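Local coordinates for protein adenylate kinase (Thermus thermophilus, PDB 3CM0) that probably catalyses the reversible transfer of the terminal phosphate group between ATP and AMP, giving two molecules of ADP, at residues Gln5-Leu10 / Gly108-Glu113; Thr104-Val109 / Arg161-Arg166. One frame throughout, in Å; residues are numbered along the deposited sequence.

Both interactions lie in the parallel sheet of the CORE domain, and their centres are about 7 Å apart. Interaction 1 joins strand 4-10 to strand 104-113. Interaction 2 joins strand 104-113 to strand 164-168, the outermost strand on that side. Strand 104-113 is therefore common to both, and G108 and V109 serve in each. The chain supplies strand 4-10 first, then 104-113, then 164-168, with mostly helical segments between them. Two further links tie the contacts together: R105 O probably accepts a hydrogen bond from A6 N, and E113 forms a salt bridge with R166. Together they join three of the five strands. Interaction 1 lies next to the predicted ATP and AMP sites, interaction 2 further out.

Interaction 1: Gln5-Leu10 / Gly108-Glu113; sequences QAVIFL and GVVLVE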
loop_
_atom_site.group_PDB
_atom_site.type_symbol
_atom_site.label_atom_id
_atom_site.label_comp_id
_atom_site.label_asym_id
_atom_site.label_seq_id
_atom_site.Cartn_x
_atom_site.Cartn_y
_atom_site.Cartn_z
ATOM N N GLN A 5 12.630 -5.970 -8.983
ATOM C CA GLN A 5 11.276 -5.737 -9.462
ATOM C C GLN A 5 10.411 -5.266 -8.307
ATOM O O GLN A 5 10.525 -5.745 -7.172
ATOM C CB GLN A 5 10.697 -7.020 -10.061
ATOM C CG GLN A 5 11.471 -7.509 -11.250
ATOM C CD GLN A 5 10.857 -8.740 -11.879
ATOM O OE1 GLN A 5 10.368 -9.626 -11.179
ATOM N NE2 GLN A 5 10.892 -8.809 -13.207
ATOM N N ALA A 6 9.544 -4.296 -8.579
ATOM C CA ALA A 6 8.684 -3.803 -7.513
ATOM C C ALA A 6 7.234 -3.786 -7.983
ATOM O O ALA A 6 6.970 -3.659 -9.177
ATOM C CB ALA A 6 9.097 -2.354 -7.122
ATOM N N VAL A 7 6.328 -3.958 -7.024
ATOM C CA VAL A 7 4.895 -3.807 -7.291
ATOM C C VAL A 7 4.293 -2.950 -6.192
ATOM O O VAL A 7 4.597 -3.129 -5.014
ATOM C CB VAL A 7 4.138 -5.155 -7.345
ATOM C CG1 VAL A 7 2.638 -4.878 -7.641
ATOM C CG2 VAL A 7 4.696 -6.015 -8.472
ATOM N N ILE A 8 3.432 -1.993 -6.571
ATOM C CA ILE A 8 2.779 -1.142 -5.614
ATOM C C ILE A 8 1.286 -1.420 -5.687
ATOM O O ILE A 8 0.751 -1.528 -6.788
ATOM C CB ILE A 8 3.010 0.363 -5.976
ATOM C CG1 ILE A 8 4.494 0.720 -5.762
ATOM C CG2 ILE A 8 2.144 1.244 -5.123
ATOM C CD1 ILE A 8 4.913 2.140 -6.387
ATOM N N PHE A 9 0.641 -1.583 -4.537
ATOM C CA PHE A 9 -0.828 -1.805 -4.511
ATOM C C PHE A 9 -1.576 -0.600 -3.945
ATOM O O PHE A 9 -1.231 -0.105 -2.872
ATOM C CB PHE A 9 -1.179 -3.019 -3.609
ATOM C CG PHE A 9 -0.950 -4.339 -4.251
ATOM C CD1 PHE A 9 -2.021 -5.056 -4.787
ATOM C CD2 PHE A 9 0.331 -4.886 -4.333
ATOM C CE1 PHE A 9 -1.807 -6.300 -5.371
ATOM C CE2 PHE A 9 0.545 -6.122 -4.918
ATOM C CZ PHE A 9 -0.517 -6.833 -5.438
ATOM N N LEU A 10 -2.626 -0.151 -4.652
ATOM C CA LEU A 10 -3.489 0.948 -4.206
ATOM C C LEU A 10 -4.967 0.442 -4.237
ATOM O O LEU A 10 -5.355 -0.380 -5.071
ATOM C CB LEU A 10 -3.378 2.164 -5.130
ATOM C CG LEU A 10 -1.988 2.817 -5.296
ATOM C CD1 LEU A 10 -2.108 3.932 -6.312
ATOM C CD2 LEU A 10 -1.467 3.350 -3.953
ATOM N N GLY A 108 4.329 -2.502 -12.050
ATOM C CA GLY A 108 2.999 -1.920 -12.147
ATOM C C GLY A 108 2.503 -1.421 -10.805
ATOM O O GLY A 108 3.059 -1.753 -9.762
ATOM N N VAL A 109 1.492 -0.555 -10.853
ATOM C CA VAL A 109 0.850 -0.041 -9.669
ATOM C C VAL A 109 -0.568 -0.577 -9.827
ATOM O O VAL A 109 -1.320 -0.148 -10.689
ATOM C CB VAL A 109 0.848 1.517 -9.673
ATOM C CG1 VAL A 109 0.103 2.050 -8.489
ATOM C CG2 VAL A 109 2.324 1.965 -9.586
ATOM N N VAL A 110 -0.900 -1.551 -9.003
ATOM C CA VAL A 110 -2.213 -2.197 -9.064
ATOM C C VAL A 110 -3.258 -1.334 -8.367
ATOM O O VAL A 110 -3.095 -0.981 -7.206
ATOM C CB VAL A 110 -2.136 -3.572 -8.368
ATOM C CG1 VAL A 110 -3.528 -4.243 -8.332
ATOM C CG2 VAL A 110 -1.144 -4.423 -9.100
ATOM N N LEU A 111 -4.333 -0.988 -9.091
ATOM C CA LEU A 111 -5.408 -0.199 -8.488
ATOM C C LEU A 111 -6.639 -1.093 -8.515
ATOM O O LEU A 111 -7.206 -1.336 -9.591
ATOM C CB LEU A 111 -5.696 1.078 -9.303
ATOM C CG LEU A 111 -6.865 1.924 -8.728
ATOM C CD1 LEU A 111 -6.480 2.551 -7.382
ATOM C CD2 LEU A 111 -7.156 3.086 -9.735
ATOM N N VAL A 112 -7.023 -1.602 -7.345
ATOM C CA VAL A 112 -8.182 -2.489 -7.257
ATOM C C VAL A 112 -9.441 -1.642 -7.206
ATOM O O VAL A 112 -9.620 -0.831 -6.302
ATOM C CB VAL A 112 -8.092 -3.383 -6.004
ATOM C CG1 VAL A 112 -9.264 -4.395 -5.987
ATOM C CG2 VAL A 112 -6.733 -4.127 -6.006
ATOM N N GLU A 113 -10.338 -1.880 -8.176
ATOM C CA GLU A 113 -11.555 -1.073 -8.310
ATOM C C GLU A 113 -12.796 -1.898 -8.027
ATOM O O GLU A 113 -12.942 -3.002 -8.555
ATOM C CB GLU A 113 -11.630 -0.531 -9.744
ATOM C CG GLU A 113 -10.406 0.300 -10.135
ATOM C CD GLU A 113 -10.517 0.889 -11.545
ATOM O OE1 GLU A 113 -11.137 0.244 -12.427
ATOM O OE2 GLU A 113 -9.951 1.969 -11.775
#
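L10 N donates to V110 O, and this bond is the shortest of the contact at 2.7 Å. It is nearly straight. I8 O accepts from V110 N at 2.8 Å. The backbone of V110 is thus held at both its N and its O. I8 N to G108 O and L10 O to V112 N extend the parallel pairing at either end. I8 O and L10 O also receive CA-H contacts, from V109 and L111.

One face of the pair carries V7, F9 and V110. V110 stands beside F9 and points the same way. V110 CB sits over a face of the F9 ring, 4.3 Å from the ring centroid, in a CH-pi contact. V110 CG2, anti to the carbonyl carbon, approaches V7 CG1 at 4.1 Å.

I8, L10, V109 and L111 lie on the other face. V109 spreads its two methyls between two neighbours. V109 CG1 is anti to the backbone N (chi1 176°) and meets L10 CD1 at 3.6 Å. V109 CG2 packs 4.0 Å from I8 CB. L111 CD1 reaches L10 CB at 3.9 Å.

All the touching residues are buried. Helix 17-28 packs on F9 through K17, A21 and L24, and strand 79-83 flanks strand 4-10 on its other edge. The side chain of V112 touches A15 of the predicted ATP site. This pairs the central strand 4-10 with its neighbour 104-113 in the five-stranded parallel sheet, order 2-3-1-4-5, of a P-loop kinase.

Interaction 2: Thr104-Val109 / Arg161-Arg166; sequences TRLLGV and RGVLKR
V163 CG2 is a bump that meets two side chains of the neighbouring strand at once. L106 CD2 and V109 CG2 each lie 4.0 Å from V163 CG2. L106 crosses V163 at about a right angle, while V109 meets it at a slant. The V163 methyl is placed there by its first torsion, which sets CG2 between the backbone N and the carbonyl carbon. Y158 of helix 137-160 packs on both V109 and V163.

V163 O takes a hydrogen bond from V109 N at 2.9 Å. V109 O accepts in turn from K165 N at 2.8 Å. These two bonds start the parallel pairing that adds the outermost strand to the CORE sheet. G162, with positive phi, ends the preceding helix in a Schellman motif. V163 follows, and the strand begins at L164.

L164 lies on the same face as V109. L164 CD1 reaches V109 CG1 at 4.1 Å. K165 fills the hollow beside G108. Its chain bends at chi2 (-66°), then runs extended. G108 has no side chain, and K165 CG rests 4.0 Å from G108 CA. K165 CE lies 3.7 Å from L107 O. The G108 backbone angles alone also call for glycine. At the far end of the segment, R166 makes a salt bridge with E159 of helix 137-160.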
loop_
_atom_site.group_PDB
_atom_site.type_symbol
_atom_site.label_atom_id
_atom_site.label_comp_id
_atom_site.label_asym_id
_atom_site.label_seq_id
_atom_site.Cartn_x
_atom_site.Cartn_y
_atom_site.Cartn_z
ATOM N N THR A 104 15.704 -1.036 -9.829
ATOM C CA THR A 104 14.493 -1.820 -9.547
ATOM C C THR A 104 13.380 -1.381 -10.512
ATOM O O THR A 104 12.972 -0.220 -10.507
ATOM C CB THR A 104 14.030 -1.578 -8.104
ATOM O OG1 THR A 104 15.093 -1.879 -7.194
ATOM C CG2 THR A 104 12.821 -2.469 -7.775
ATOM N N ARG A 105 12.903 -2.304 -11.337
ATOM C CA ARG A 105 11.870 -1.984 -12.305
ATOM C C ARG A 105 10.495 -2.074 -11.651
ATOM O O ARG A 105 10.188 -3.066 -10.983
ATOM C CB ARG A 105 11.969 -2.961 -13.480
ATOM C CG ARG A 105 10.837 -2.858 -14.477
ATOM C CD ARG A 105 11.155 -3.694 -15.724
ATOM N NE ARG A 105 10.149 -3.491 -16.758
ATOM C CZ ARG A 105 8.916 -3.981 -16.697
ATOM N NH1 ARG A 105 8.551 -4.708 -15.655
ATOM N NH2 ARG A 105 8.039 -3.724 -17.658
ATOM N N LEU A 106 9.682 -1.030 -11.837
ATOM C CA LEU A 106 8.320 -1.010 -11.282
ATOM C C LEU A 106 7.456 -1.753 -12.302
ATOM O O LEU A 106 7.224 -1.252 -13.408
ATOM C CB LEU A 106 7.838 0.448 -11.130
ATOM C CG LEU A 106 6.415 0.674 -10.618
ATOM C CD1 LEU A 106 6.203 -0.036 -9.241
ATOM C CD2 LEU A 106 6.193 2.194 -10.502
ATOM N N LEU A 107 7.031 -2.960 -11.949
ATOM C CA LEU A 107 6.207 -3.801 -12.830
ATOM C C LEU A 107 4.810 -3.220 -13.045
ATOM O O LEU A 107 4.164 -3.460 -14.073
ATOM C CB LEU A 107 6.028 -5.214 -12.246
ATOM C CG LEU A 107 7.313 -6.062 -12.125
ATOM C CD1 LEU A 107 7.021 -7.407 -11.460
ATOM C CD2 LEU A 107 7.880 -6.276 -13.498
ATOM N N GLY A 108 4.329 -2.502 -12.050
ATOM C CA GLY A 108 2.999 -1.920 -12.147
ATOM C C GLY A 108 2.503 -1.421 -10.805
ATOM O O GLY A 108 3.059 -1.753 -9.762
ATOM N N VAL A 109 1.492 -0.555 -10.853
ATOM C CA VAL A 109 0.850 -0.041 -9.669
ATOM C C VAL A 109 -0.568 -0.577 -9.827
ATOM O O VAL A 109 -1.320 -0.148 -10.689
ATOM C CB VAL A 109 0.848 1.517 -9.673
ATOM C CG1 VAL A 109 0.103 2.050 -8.489
ATOM C CG2 VAL A 109 2.324 1.965 -9.586
ATOM N N ARG A 161 2.635 7.906 -16.315
ATOM C CA ARG A 161 3.833 7.140 -16.622
ATOM C C ARG A 161 3.568 5.788 -17.237
ATOM O O ARG A 161 4.500 5.010 -17.460
ATOM C CB ARG A 161 4.665 6.981 -15.340
ATOM C CG ARG A 161 5.294 8.273 -14.915
ATOM C CD ARG A 161 5.645 8.363 -13.430
ATOM N NE ARG A 161 6.364 9.622 -13.174
ATOM C CZ ARG A 161 5.809 10.831 -13.089
ATOM N NH1 ARG A 161 4.488 11.009 -13.207
ATOM N NH2 ARG A 161 6.590 11.889 -12.957
ATOM N N GLY A 162 2.299 5.515 -17.499
ATOM C CA GLY A 162 1.890 4.257 -18.096
ATOM C C GLY A 162 2.056 2.999 -17.261
ATOM O O GLY A 162 2.019 1.894 -17.819
ATOM N N VAL A 163 2.173 3.152 -15.938
ATOM C CA VAL A 163 2.388 2.013 -15.067
ATOM C C VAL A 163 1.181 1.633 -14.206
ATOM O O VAL A 163 1.245 0.665 -13.433
ATOM C CB VAL A 163 3.655 2.210 -14.139
ATOM C CG1 VAL A 163 4.925 2.401 -14.988
ATOM C CG2 VAL A 163 3.464 3.407 -13.182
ATOM N N LEU A 164 0.077 2.364 -14.357
ATOM C CA LEU A 164 -1.119 2.051 -13.548
ATOM C C LEU A 164 -1.826 0.841 -14.168
ATOM O O LEU A 164 -2.040 0.782 -15.385
ATOM C CB LEU A 164 -2.062 3.259 -13.519
ATOM C CG LEU A 164 -3.288 3.149 -12.597
ATOM C CD1 LEU A 164 -2.760 3.210 -11.137
ATOM C CD2 LEU A 164 -4.260 4.371 -12.846
ATOM N N LYS A 165 -2.185 -0.115 -13.326
ATOM C CA LYS A 165 -2.875 -1.331 -13.764
ATOM C C LYS A 165 -4.198 -1.363 -13.006
ATOM O O LYS A 165 -4.243 -1.717 -11.821
ATOM C CB LYS A 165 -2.057 -2.589 -13.378
ATOM C CG LYS A 165 -0.612 -2.571 -13.813
ATOM C CD LYS A 165 -0.510 -2.611 -15.303
ATOM C CE LYS A 165 0.952 -2.616 -15.756
ATOM N NZ LYS A 165 1.015 -2.563 -17.257
ATOM N N ARG A 166 -5.269 -0.943 -13.678
ATOM C CA ARG A 166 -6.587 -0.934 -13.064
ATOM C C ARG A 166 -7.096 -2.352 -13.165
ATOM O O ARG A 166 -7.089 -2.968 -14.247
ATOM C CB ARG A 166 -7.517 0.027 -13.822
ATOM C CG ARG A 166 -7.077 1.478 -13.736
ATOM C CD ARG A 166 -7.888 2.330 -14.737
ATOM N NE ARG A 166 -7.502 3.733 -14.714
ATOM C CZ ARG A 166 -7.921 4.632 -13.826
ATOM N NH1 ARG A 166 -8.763 4.295 -12.856
ATOM N NH2 ARG A 166 -7.494 5.896 -13.920
#